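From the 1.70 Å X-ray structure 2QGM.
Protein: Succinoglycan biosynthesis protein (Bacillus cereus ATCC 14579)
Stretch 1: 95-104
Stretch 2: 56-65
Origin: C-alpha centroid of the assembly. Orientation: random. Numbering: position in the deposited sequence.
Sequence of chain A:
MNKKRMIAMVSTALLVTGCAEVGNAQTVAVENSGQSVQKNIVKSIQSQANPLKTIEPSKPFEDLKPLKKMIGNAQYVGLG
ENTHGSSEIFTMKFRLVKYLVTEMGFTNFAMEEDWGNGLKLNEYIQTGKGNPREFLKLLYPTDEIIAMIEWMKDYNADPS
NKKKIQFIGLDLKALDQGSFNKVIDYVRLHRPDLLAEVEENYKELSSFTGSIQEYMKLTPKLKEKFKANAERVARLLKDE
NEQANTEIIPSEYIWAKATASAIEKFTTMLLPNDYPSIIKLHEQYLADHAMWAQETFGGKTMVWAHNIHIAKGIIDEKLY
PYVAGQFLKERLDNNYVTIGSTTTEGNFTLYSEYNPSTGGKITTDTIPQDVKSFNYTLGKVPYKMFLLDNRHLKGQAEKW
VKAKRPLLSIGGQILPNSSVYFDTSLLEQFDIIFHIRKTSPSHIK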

# COMPACT_ATOMS: atom_id res chain seq x y z
N ARG A 95 -4.59 5.15 12.88
CA ARG A 95 -5.07 4.56 14.13
C ARG A 95 -4.93 3.04 14.05
O ARG A 95 -4.45 2.41 14.99
CB ARG A 95 -6.53 4.96 14.39
CG ARG A 95 -7.15 4.37 15.64
CD ARG A 95 -8.50 5.01 15.93
NE ARG A 95 -9.28 4.27 16.92
CZ ARG A 95 -9.00 4.25 18.22
NH1 ARG A 95 -7.97 4.93 18.71
NH2 ARG A 95 -9.76 3.52 19.04
N LEU A 96 -5.33 2.46 12.92
CA LEU A 96 -5.23 1.02 12.72
C LEU A 96 -3.78 0.54 12.80
O LEU A 96 -3.50 -0.46 13.44
CB LEU A 96 -5.82 0.64 11.35
CG LEU A 96 -7.16 -0.09 11.27
CD1 LEU A 96 -8.01 0.17 12.51
CD2 LEU A 96 -7.88 0.33 9.99
N VAL A 97 -2.87 1.26 12.15
CA VAL A 97 -1.45 0.91 12.18
C VAL A 97 -0.96 0.93 13.62
O VAL A 97 -0.31 -0.01 14.08
CB VAL A 97 -0.62 1.91 11.32
CG1 VAL A 97 0.88 1.69 11.55
CG2 VAL A 97 -0.95 1.75 9.84
N LYS A 98 -1.29 1.99 14.34
CA LYS A 98 -0.85 2.10 15.73
C LYS A 98 -1.35 0.91 16.56
O LYS A 98 -0.62 0.38 17.40
CB LYS A 98 -1.34 3.42 16.32
CG LYS A 98 -0.63 3.79 17.61
CD LYS A 98 -1.06 5.16 18.10
CE LYS A 98 -0.34 5.55 19.36
NZ LYS A 98 -0.87 6.82 19.91
N TYR A 99 -2.59 0.50 16.33
CA TYR A 99 -3.15 -0.64 17.06
C TYR A 99 -2.40 -1.93 16.71
O TYR A 99 -2.02 -2.69 17.60
CB TYR A 99 -4.63 -0.80 16.74
CG TYR A 99 -5.27 -1.98 17.42
CD1 TYR A 99 -5.53 -1.97 18.79
CD2 TYR A 99 -5.59 -3.13 16.70
CE1 TYR A 99 -6.10 -3.07 19.42
CE2 TYR A 99 -6.15 -4.24 17.32
CZ TYR A 99 -6.40 -4.20 18.68
OH TYR A 99 -6.93 -5.31 19.31
N LEU A 100 -2.17 -2.16 15.42
CA LEU A 100 -1.46 -3.37 14.99
C LEU A 100 -0.05 -3.43 15.58
O LEU A 100 0.42 -4.49 15.99
CB LEU A 100 -1.36 -3.42 13.46
CG LEU A 100 -2.66 -3.66 12.69
CD1 LEU A 100 -2.34 -3.77 11.22
CD2 LEU A 100 -3.35 -4.92 13.18
N VAL A 101 0.64 -2.30 15.62
CA VAL A 101 2.00 -2.27 16.15
C VAL A 101 2.04 -2.47 17.66
O VAL A 101 2.77 -3.33 18.16
CB VAL A 101 2.71 -0.93 15.79
CG1 VAL A 101 4.05 -0.84 16.51
CG2 VAL A 101 2.96 -0.86 14.30
N THR A 102 1.24 -1.69 18.38
CA THR A 102 1.22 -1.74 19.83
C THR A 102 0.49 -2.91 20.49
O THR A 102 0.87 -3.34 21.58
CB THR A 102 0.62 -0.45 20.41
OG1 THR A 102 -0.73 -0.32 19.98
CG2 THR A 102 1.41 0.76 19.95
N GLU A 103 -0.56 -3.43 19.84
CA GLU A 103 -1.34 -4.53 20.42
C GLU A 103 -1.23 -5.89 19.72
O GLU A 103 -1.58 -6.92 20.31
CB GLU A 103 -2.82 -4.13 20.49
CG GLU A 103 -3.13 -2.91 21.36
CD GLU A 103 -2.69 -3.09 22.80
OE1 GLU A 103 -2.80 -4.21 23.33
OE2 GLU A 103 -2.24 -2.10 23.42
N MSE A 104 -0.76 -5.91 18.48
CA MSE A 104 -0.67 -7.17 17.74
C MSE A 104 0.70 -7.56 17.20
O MSE A 104 0.81 -8.49 16.40
CB MSE A 104 -1.70 -7.16 16.60
CG MSE A 104 -3.14 -7.15 17.09
SE MSE A 104 -4.39 -7.43 15.67
CE MSE A 104 -3.97 -9.28 15.29
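Stretch 2 56-65: EPSKPFEDLK

Residues 56-65 lie as an irregular segment along one side of the helix formed by residues 95-104. The segment opens with a type I beta turn from Glu56 to Lys59, closed by Lys59 N to Glu56 O at 3.3 Å, and includes a 3-10 segment at 62-64. From Pro57 to Phe61 it advances in the same sense as the helix, the CA atoms of Arg95 and Pro57 lying 4.1 Å apart and those of Tyr99 and Phe61 7.0 Å apart; it then turns, so that Asp63 and Leu64 meet the earlier residues Arg95 and Leu96 as well as Tyr99. Together the two stretches bury 649 Å².

Polar contacts centre on Arg95, whose extended side chain (chi1 to chi3 all t) carries its guanidinium among the carbonyls of the loop. Arg95 NH1 donates to Lys59 O at 2.9 Å and, weakly, to Glu56 O at 2.9 Å; Arg95 NH2 donates to Pro60 O at 2.7 Å in a nearly linear bond. A salt bridge joins Arg95 NH2 to Asp63 OD1 at 2.8 Å, and a water reinforces it, accepting from Arg95 NE at 2.8 Å and donating to Asp63 OD2 at 2.7 Å. One turn further along, the all-t side chain of Lys98 extends to the beta turn, where its NZ makes a weak hydrogen bond to Pro57 O at 3.4 Å.

The apolar contacts are built around Tyr99, Phe61 and Leu64, whose CA-to-CB bonds all point toward the opposing stretch. The edge of Tyr99 meets the face of Phe61 in an offset arrangement, with centroids 5.5 Å apart and planes at 65°, while Tyr99 CB sits over the Phe61 ring, 4.2 Å from its centroid. Leu64 CB in turn covers the Tyr99 ring, 3.8 Å from its centroid and almost on the normal. Leu64 CD1 packs 3.6 Å from Tyr99 CB, and Leu64 CD2 lies 3.8 Å from Leu96 CD1.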

# COMPACT_ATOMS: atom_id res chain seq x y z
N GLU A 56 -9.23 9.04 15.90
CA GLU A 56 -8.06 9.55 16.62
C GLU A 56 -7.12 8.47 17.11
O GLU A 56 -7.48 7.64 17.94
CB GLU A 56 -8.50 10.42 17.80
CG GLU A 56 -9.21 11.70 17.38
CD GLU A 56 -8.43 12.48 16.33
OE1 GLU A 56 -7.25 12.80 16.58
OE2 GLU A 56 -9.00 12.78 15.26
N PRO A 57 -5.88 8.45 16.61
CA PRO A 57 -4.91 7.44 17.03
C PRO A 57 -4.55 7.47 18.53
O PRO A 57 -4.20 6.44 19.11
CB PRO A 57 -3.70 7.73 16.14
CG PRO A 57 -4.33 8.24 14.89
CD PRO A 57 -5.37 9.20 15.44
N SER A 58 -4.66 8.64 19.15
CA SER A 58 -4.32 8.78 20.56
C SER A 58 -5.35 8.22 21.55
O SER A 58 -5.03 8.00 22.72
CB SER A 58 -4.06 10.25 20.89
OG SER A 58 -5.20 11.05 20.61
N LYS A 59 -6.57 7.99 21.08
CA LYS A 59 -7.63 7.46 21.93
C LYS A 59 -7.52 5.96 22.20
O LYS A 59 -6.91 5.23 21.42
CB LYS A 59 -9.00 7.76 21.30
CG LYS A 59 -9.32 9.24 21.19
CD LYS A 59 -9.52 9.87 22.56
CE LYS A 59 -9.83 11.35 22.44
NZ LYS A 59 -10.13 11.97 23.76
N PRO A 60 -8.11 5.50 23.31
CA PRO A 60 -8.10 4.08 23.71
C PRO A 60 -8.53 3.19 22.54
O PRO A 60 -9.31 3.62 21.70
CB PRO A 60 -9.09 4.05 24.87
CG PRO A 60 -8.94 5.40 25.48
CD PRO A 60 -8.90 6.30 24.27
N PHE A 61 -8.05 1.95 22.52
CA PHE A 61 -8.36 1.02 21.44
C PHE A 61 -9.44 -0.02 21.74
O PHE A 61 -9.47 -1.08 21.13
CB PHE A 61 -7.09 0.28 21.01
CG PHE A 61 -6.02 1.17 20.46
CD1 PHE A 61 -6.27 1.97 19.35
CD2 PHE A 61 -4.74 1.19 21.02
CE1 PHE A 61 -5.27 2.77 18.80
CE2 PHE A 61 -3.74 1.99 20.48
CZ PHE A 61 -4.00 2.79 19.36
N GLU A 62 -10.33 0.29 22.68
CA GLU A 62 -11.39 -0.66 23.04
C GLU A 62 -12.26 -1.07 21.86
O GLU A 62 -12.66 -2.23 21.76
CB GLU A 62 -12.27 -0.09 24.15
CG GLU A 62 -11.64 -0.13 25.53
CD GLU A 62 -11.35 -1.54 26.00
OE1 GLU A 62 -12.30 -2.35 26.10
OE2 GLU A 62 -10.16 -1.85 26.27
N ASP A 63 -12.56 -0.14 20.95
CA ASP A 63 -13.42 -0.46 19.82
C ASP A 63 -12.72 -1.26 18.72
O ASP A 63 -13.35 -1.66 17.74
CB ASP A 63 -14.04 0.82 19.23
CG ASP A 63 -13.01 1.75 18.63
OD1 ASP A 63 -11.84 1.71 19.07
OD2 ASP A 63 -13.37 2.53 17.73
N LEU A 64 -11.42 -1.51 18.89
CA LEU A 64 -10.68 -2.28 17.90
C LEU A 64 -10.45 -3.72 18.35
O LEU A 64 -9.82 -4.51 17.64
CB LEU A 64 -9.33 -1.61 17.60
CG LEU A 64 -9.43 -0.22 16.96
CD1 LEU A 64 -8.04 0.38 16.75
CD2 LEU A 64 -10.18 -0.33 15.64
N LYS A 65 -10.97 -4.08 19.52
CA LYS A 65 -10.82 -5.44 20.01
C LYS A 65 -11.43 -6.45 19.03
O LYS A 65 -10.89 -7.55 18.86
CB LYS A 65 -11.44 -5.59 21.39
CG LYS A 65 -10.73 -4.76 22.46
CD LYS A 65 -10.82 -5.40 23.85
CE LYS A 65 -12.25 -5.61 24.30
NZ LYS A 65 -12.30 -6.23 25.66
O HOH W 1 -11.64 3.32 15.84